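Local coordinates for protein Cd1 (Flavonifractor plautii, PDB 7D39) that binds flavin mononucleotide and, as a flavone reductase, probably acts as the ene-reductase that starts flavone and flavonol breakdown in this gut bacterium, at residues K76-D81 with P131-D136; K135-S140 with P164-I169. All blocks are in the same frame, centred on the assembly; numbering follows the deposited sequence.

Interaction 1. Residues K76-D81 with P131-D136; sequences KMLDAD and PRILKD
L78 crosses the side chain of R132 at about a right angle, and this crossing is the tightly packed part of the contact between 76-81 and 131-136. L78 CB lies over one face of the guanidinium, toward its rim, 3.9 Å from R132 NH1. The methyls at the tip reach on to the next residue: L78 CD2 rests 3.9 Å from I133 CA, and L78 CD1 lies 4.1 Å from I133 CG1. M109 of helix 96-109 also touches the leucine.

R132 is bent at its third torsion (chi3 -52°), which sets NE beside L78 CB. At the edge of the guanidinium, R132 NH1 forms a salt bridge of 2.6 Å with D79 OD1. The oxygen stays near the guanidinium plane, whereas the nitrogen stands 62° out of the carboxylate plane. R132 NH2 bridges to D75 and D130. An alanine in place of R132 would probably leave three carboxylates without their shared counter-charge and open a gap over L78 CB.

In this flavodoxin-like alpha/beta fold, the contact joins helix 70-79 to the short, weakly bonded helix 131-134, just ahead of the neighbouring parallel strands 82-88 and 138-144.

Toward those strands the segments diverge, from 6.0 Å between the CA atoms of L78 and R132 to 8.2 Å between those of D81 and D136. K135 spans the looser side with a long hydrogen bond, NZ to L78 O at 3.3 Å, and approaches nearly in line with the carbonyl (C=O...N angle 165°). That oxygen receives a weak bond from K137 NZ, whose stronger partner is A80 O. D81 OD1 stays 4.3 Å from K135 NZ, too far for a salt bridge, while D81 OD2 accepts the backbone N-H of K2. On the solvent side beyond K135, exposed D136 points its CB away.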
loop_
_atom_site.group_PDB
_atom_site.type_symbol
_atom_site.label_atom_id
_atom_site.label_comp_id
_atom_site.label_asym_id
_atom_site.label_seq_id
_atom_site.Cartn_x
_atom_site.Cartn_y
_atom_site.Cartn_z
ATOM N N LYS A 76 2.577 15.455 -4.128
ATOM C CA LYS A 76 3.559 15.035 -5.125
ATOM C C LYS A 76 3.159 13.709 -5.748
ATOM O O LYS A 76 3.258 13.530 -6.966
ATOM C CB LYS A 76 4.956 14.916 -4.508
ATOM C CG LYS A 76 5.515 16.174 -3.842
ATOM C CD LYS A 76 5.704 17.328 -4.813
ATOM C CE LYS A 76 6.658 16.979 -5.916
ATOM N NZ LYS A 76 7.060 18.203 -6.660
HETATM N N MSE A 77 2.711 12.765 -4.931
HETATM C CA MSE A 77 2.329 11.476 -5.465
HETATM C C MSE A 77 1.129 11.613 -6.398
HETATM O O MSE A 77 1.053 10.927 -7.407
HETATM C CB MSE A 77 2.030 10.503 -4.341
HETATM C CG MSE A 77 3.235 10.223 -3.481
HETATM SE SE MSE A 77 2.809 9.206 -1.855
HETATM C CE MSE A 77 2.962 7.380 -2.559
ATOM N N LEU A 78 0.209 12.527 -6.072
ATOM C CA LEU A 78 -0.983 12.706 -6.900
ATOM C C LEU A 78 -0.651 13.343 -8.241
ATOM O O LEU A 78 -1.354 13.103 -9.226
ATOM C CB LEU A 78 -2.027 13.551 -6.158
ATOM C CG LEU A 78 -2.802 12.905 -4.999
ATOM C CD1 LEU A 78 -3.593 13.944 -4.232
ATOM C CD2 LEU A 78 -3.736 11.821 -5.517
ATOM N N ASP A 79 0.394 14.166 -8.300
ATOM C CA ASP A 79 0.803 14.773 -9.558
ATOM C C ASP A 79 1.555 13.816 -10.469
ATOM O O ASP A 79 1.766 14.151 -11.636
ATOM C CB ASP A 79 1.688 15.998 -9.312
ATOM C CG ASP A 79 0.895 17.244 -8.954
ATOM O OD1 ASP A 79 -0.328 17.295 -9.227
ATOM O OD2 ASP A 79 1.514 18.183 -8.400
ATOM N N ALA A 80 1.977 12.660 -9.971
ATOM C CA ALA A 80 2.751 11.710 -10.762
ATOM C C ALA A 80 1.829 10.748 -11.498
ATOM O O ALA A 80 0.782 10.349 -10.986
ATOM C CB ALA A 80 3.710 10.915 -9.873
ATOM N N ASP A 81 2.225 10.377 -12.716
ATOM C CA ASP A 81 1.467 9.368 -13.443
ATOM C C ASP A 81 1.853 7.962 -13.009
ATOM O O ASP A 81 1.037 7.040 -13.108
ATOM C CB ASP A 81 1.670 9.537 -14.951
ATOM C CG ASP A 81 1.340 10.949 -15.435
ATOM O OD1 ASP A 81 0.160 11.377 -15.345
ATOM O OD2 ASP A 81 2.262 11.636 -15.917
ATOM N N PRO A 131 -9.957 16.384 -8.131
ATOM C CA PRO A 131 -10.010 15.431 -9.253
ATOM C C PRO A 131 -8.846 14.459 -9.269
ATOM O O PRO A 131 -9.035 13.267 -9.535
ATOM C CB PRO A 131 -9.985 16.343 -10.485
ATOM C CG PRO A 131 -10.454 17.656 -9.998
ATOM C CD PRO A 131 -9.976 17.778 -8.586
ATOM N N ARG A 132 -7.637 14.946 -8.988
ATOM C CA ARG A 132 -6.463 14.082 -9.002
ATOM C C ARG A 132 -6.675 12.829 -8.170
ATOM O O ARG A 132 -6.170 11.759 -8.521
ATOM C CB ARG A 132 -5.250 14.856 -8.491
ATOM C CG ARG A 132 -4.791 15.953 -9.420
ATOM C CD ARG A 132 -3.574 16.618 -8.849
ATOM N NE ARG A 132 -3.829 17.033 -7.476
ATOM C CZ ARG A 132 -2.882 17.364 -6.609
ATOM N NH1 ARG A 132 -1.600 17.324 -6.967
ATOM N NH2 ARG A 132 -3.218 17.727 -5.383
ATOM N N ILE A 133 -7.450 12.934 -7.088
ATOM C CA ILE A 133 -7.541 11.851 -6.111
ATOM C C ILE A 133 -8.092 10.577 -6.736
ATOM O O ILE A 133 -7.690 9.470 -6.362
ATOM C CB ILE A 133 -8.393 12.292 -4.912
ATOM C CG1 ILE A 133 -7.598 13.268 -4.049
ATOM C CG2 ILE A 133 -8.818 11.087 -4.104
ATOM C CD1 ILE A 133 -8.461 14.042 -3.091
ATOM N N LEU A 134 -9.041 10.700 -7.665
ATOM C CA LEU A 134 -9.637 9.531 -8.298
ATOM C C LEU A 134 -8.939 9.117 -9.588
ATOM O O LEU A 134 -9.300 8.090 -10.166
ATOM C CB LEU A 134 -11.109 9.790 -8.585
ATOM C CG LEU A 134 -11.941 9.827 -7.312
ATOM C CD1 LEU A 134 -13.412 10.078 -7.629
ATOM C CD2 LEU A 134 -11.756 8.517 -6.573
ATOM N N LYS A 135 -7.953 9.884 -10.046
ATOM C CA LYS A 135 -7.183 9.532 -11.234
ATOM C C LYS A 135 -6.527 8.163 -11.077
ATOM O O LYS A 135 -5.934 7.857 -10.042
ATOM C CB LYS A 135 -6.114 10.603 -11.467
ATOM C CG LYS A 135 -5.953 11.064 -12.894
ATOM C CD LYS A 135 -4.500 11.478 -13.173
ATOM C CE LYS A 135 -3.973 12.483 -12.143
ATOM N NZ LYS A 135 -2.501 12.745 -12.269
ATOM N N ASP A 136 -6.634 7.332 -12.110
ATOM C CA ASP A 136 -5.909 6.067 -12.108
ATOM C C ASP A 136 -4.407 6.322 -12.047
ATOM O O ASP A 136 -3.918 7.362 -12.490
ATOM C CB ASP A 136 -6.249 5.257 -13.357
ATOM C CG ASP A 136 -7.588 4.553 -13.249
ATOM O OD1 ASP A 136 -7.968 4.145 -12.130
ATOM O OD2 ASP A 136 -8.261 4.400 -14.286
HETATM O O HOH W 1 -2.308 9.050 -11.792
#

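Interaction 2. Residues K135-S140 with P164-I169; sequences KDKVIS and PMWKVI
K137 and W166 lie side by side, the aliphatic chain of the lysine running over one face of the indole. K137 CB makes a CH-pi contact 3.7 Å from the centroid of the five-membered ring, and K137 CE reaches W166 CZ2 at 3.5 Å. CG lies anti to the backbone N (chi1 -162°), and after bends at chi3 and chi4 NZ turns off the indole to bond to A80 O. P164 CG covers the centre of the opposite face, so the indole is sandwiched. At the edge, I139 CD1 meets W166 CE3 at 3.9 Å, while W166 NE1 donates in the ring plane to a water, 2.8 Å away, that in turn donates to K135 O.

Behind these side chains, parallel-strand bonds fix the register: K167 N to K137 O at 2.9 Å, I139 N to K167 O at 3.0 Å, and I169 N to I139 O at 2.9 Å. V138 CB packs on I169 CG1, with A200 of helix 184-202 touching both residues. Farther out, M165, with positive phi, closes helix 153-162 in a Schellman motif and turns the chain into strand 167-174. The arrangement completes a beta-alpha-beta crossover of the flavodoxin-like parallel sheet.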
loop_
_atom_site.group_PDB
_atom_site.type_symbol
_atom_site.label_atom_id
_atom_site.label_comp_id
_atom_site.label_asym_id
_atom_site.label_seq_id
_atom_site.Cartn_x
_atom_site.Cartn_y
_atom_site.Cartn_z
ATOM N N LYS A 135 -7.953 9.884 -10.046
ATOM C CA LYS A 135 -7.183 9.532 -11.234
ATOM C C LYS A 135 -6.527 8.163 -11.077
ATOM O O LYS A 135 -5.934 7.857 -10.042
ATOM C CB LYS A 135 -6.114 10.603 -11.467
ATOM C CG LYS A 135 -5.953 11.064 -12.894
ATOM C CD LYS A 135 -4.500 11.478 -13.173
ATOM C CE LYS A 135 -3.973 12.483 -12.143
ATOM N NZ LYS A 135 -2.501 12.745 -12.269
ATOM N N ASP A 136 -6.634 7.332 -12.110
ATOM C CA ASP A 136 -5.909 6.067 -12.108
ATOM C C ASP A 136 -4.407 6.322 -12.047
ATOM O O ASP A 136 -3.918 7.362 -12.490
ATOM C CB ASP A 136 -6.249 5.257 -13.357
ATOM C CG ASP A 136 -7.588 4.553 -13.249
ATOM O OD1 ASP A 136 -7.968 4.145 -12.130
ATOM O OD2 ASP A 136 -8.261 4.400 -14.286
ATOM N N LYS A 137 -3.668 5.362 -11.490
ATOM C CA LYS A 137 -2.231 5.530 -11.281
ATOM C C LYS A 137 -1.564 4.161 -11.219
ATOM O O LYS A 137 -2.173 3.180 -10.777
ATOM C CB LYS A 137 -1.921 6.325 -9.991
ATOM C CG LYS A 137 -0.497 6.904 -9.952
ATOM C CD LYS A 137 -0.214 7.690 -8.680
ATOM C CE LYS A 137 -1.266 8.760 -8.418
ATOM N NZ LYS A 137 -1.432 9.699 -9.569
ATOM N N VAL A 138 -0.301 4.103 -11.667
ATOM C CA VAL A 138 0.513 2.891 -11.570
ATOM C C VAL A 138 1.630 3.120 -10.564
ATOM O O VAL A 138 2.122 4.243 -10.399
ATOM C CB VAL A 138 1.107 2.457 -12.931
ATOM C CG1 VAL A 138 0.011 1.969 -13.889
ATOM C CG2 VAL A 138 1.899 3.590 -13.546
ATOM N N ILE A 139 2.038 2.039 -9.897
ATOM C CA ILE A 139 3.049 2.089 -8.848
ATOM C C ILE A 139 3.814 0.773 -8.851
ATOM O O ILE A 139 3.244 -0.293 -9.097
ATOM C CB ILE A 139 2.425 2.367 -7.460
ATOM C CG1 ILE A 139 3.514 2.528 -6.389
ATOM C CG2 ILE A 139 1.429 1.252 -7.082
ATOM C CD1 ILE A 139 3.095 3.381 -5.188
ATOM N N SER A 140 5.111 0.857 -8.580
ATOM C CA SER A 140 5.956 -0.310 -8.407
ATOM C C SER A 140 6.770 -0.151 -7.135
ATOM O O SER A 140 7.086 0.967 -6.710
ATOM C CB SER A 140 6.874 -0.518 -9.607
ATOM O OG SER A 140 6.132 -1.030 -10.713
ATOM N N PRO A 164 -6.002 3.128 -2.386
ATOM C CA PRO A 164 -6.524 3.818 -3.576
ATOM C C PRO A 164 -6.674 2.932 -4.801
ATOM O O PRO A 164 -7.040 3.442 -5.864
ATOM C CB PRO A 164 -5.467 4.896 -3.833
ATOM C CG PRO A 164 -4.194 4.239 -3.362
ATOM C CD PRO A 164 -4.589 3.452 -2.137
HETATM N N MSE A 165 -6.410 1.637 -4.682
HETATM C CA MSE A 165 -6.471 0.713 -5.811
HETATM C C MSE A 165 -5.589 1.132 -6.984
HETATM O O MSE A 165 -5.960 0.966 -8.140
HETATM C CB MSE A 165 -7.912 0.549 -6.281
HETATM C CG MSE A 165 -8.751 -0.277 -5.336
HETATM SE SE MSE A 165 -10.645 -0.293 -5.844
HETATM C CE MSE A 165 -10.521 -1.251 -7.535
ATOM N N TRP A 166 -4.421 1.687 -6.687
ATOM C CA TRP A 166 -3.436 1.913 -7.733
ATOM C C TRP A 166 -2.978 0.587 -8.323
ATOM O O TRP A 166 -2.902 -0.435 -7.634
ATOM C CB TRP A 166 -2.238 2.674 -7.171
ATOM C CG TRP A 166 -2.544 4.080 -6.839
ATOM C CD1 TRP A 166 -3.615 4.796 -7.256
ATOM C CD2 TRP A 166 -1.769 4.950 -6.017
ATOM N NE1 TRP A 166 -3.554 6.062 -6.763
ATOM C CE2 TRP A 166 -2.432 6.184 -5.988
ATOM C CE3 TRP A 166 -0.572 4.809 -5.313
ATOM C CZ2 TRP A 166 -1.947 7.275 -5.274
ATOM C CZ3 TRP A 166 -0.090 5.893 -4.606
ATOM C CH2 TRP A 166 -0.778 7.113 -4.591
ATOM N N LYS A 167 -2.653 0.602 -9.611
ATOM C CA LYS A 167 -2.293 -0.632 -10.299
ATOM C C LYS A 167 -0.807 -0.923 -10.090
ATOM O O LYS A 167 0.055 -0.164 -10.541
ATOM C CB LYS A 167 -2.641 -0.537 -11.780
ATOM C CG LYS A 167 -2.140 -1.721 -12.598
ATOM C CD LYS A 167 -2.485 -1.561 -14.065
ATOM C CE LYS A 167 -3.950 -1.880 -14.349
ATOM N NZ LYS A 167 -4.563 -0.892 -15.292
ATOM N N VAL A 168 -0.509 -2.025 -9.405
ATOM C CA VAL A 168 0.868 -2.430 -9.150
ATOM C C VAL A 168 1.480 -3.000 -10.422
ATOM O O VAL A 168 0.899 -3.871 -11.071
ATOM C CB VAL A 168 0.915 -3.455 -8.005
ATOM C CG1 VAL A 168 2.353 -3.905 -7.707
ATOM C CG2 VAL A 168 0.299 -2.877 -6.753
ATOM N N ILE A 169 2.677 -2.534 -10.777
ATOM C CA ILE A 169 3.323 -3.098 -11.955
ATOM C C ILE A 169 4.391 -4.109 -11.548
ATOM O O ILE A 169 4.357 -5.270 -11.981
ATOM C CB ILE A 169 3.889 -1.992 -12.861
ATOM C CG1 ILE A 169 2.792 -0.974 -13.188
ATOM C CG2 ILE A 169 4.489 -2.592 -14.137
ATOM C CD1 ILE A 169 1.632 -1.532 -14.018
HETATM O O HOH W 2 -5.493 8.016 -7.457
#

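After strands 2-7 and 32-37 and helix 14-28, the chain runs through helix 70-79 and strand 82-88, then helices 96-109 and 111-124, before interaction 1 brings 131-136 back against 76-81 and closes the longer loop. Interaction 2 starts where that loop ends, with K135 and D136 belonging to both, and closes a shorter loop through helix 153-162. The loops therefore follow one another and overlap at this junction, neither enclosing the other. The contact centres lie about 10 Å apart, and K137 of the second also touches 76-81 through its bond to A80. Together they tie helix 70-79 to strands 138-144 and 167-174, the latter an outermost strand of the parallel sheet.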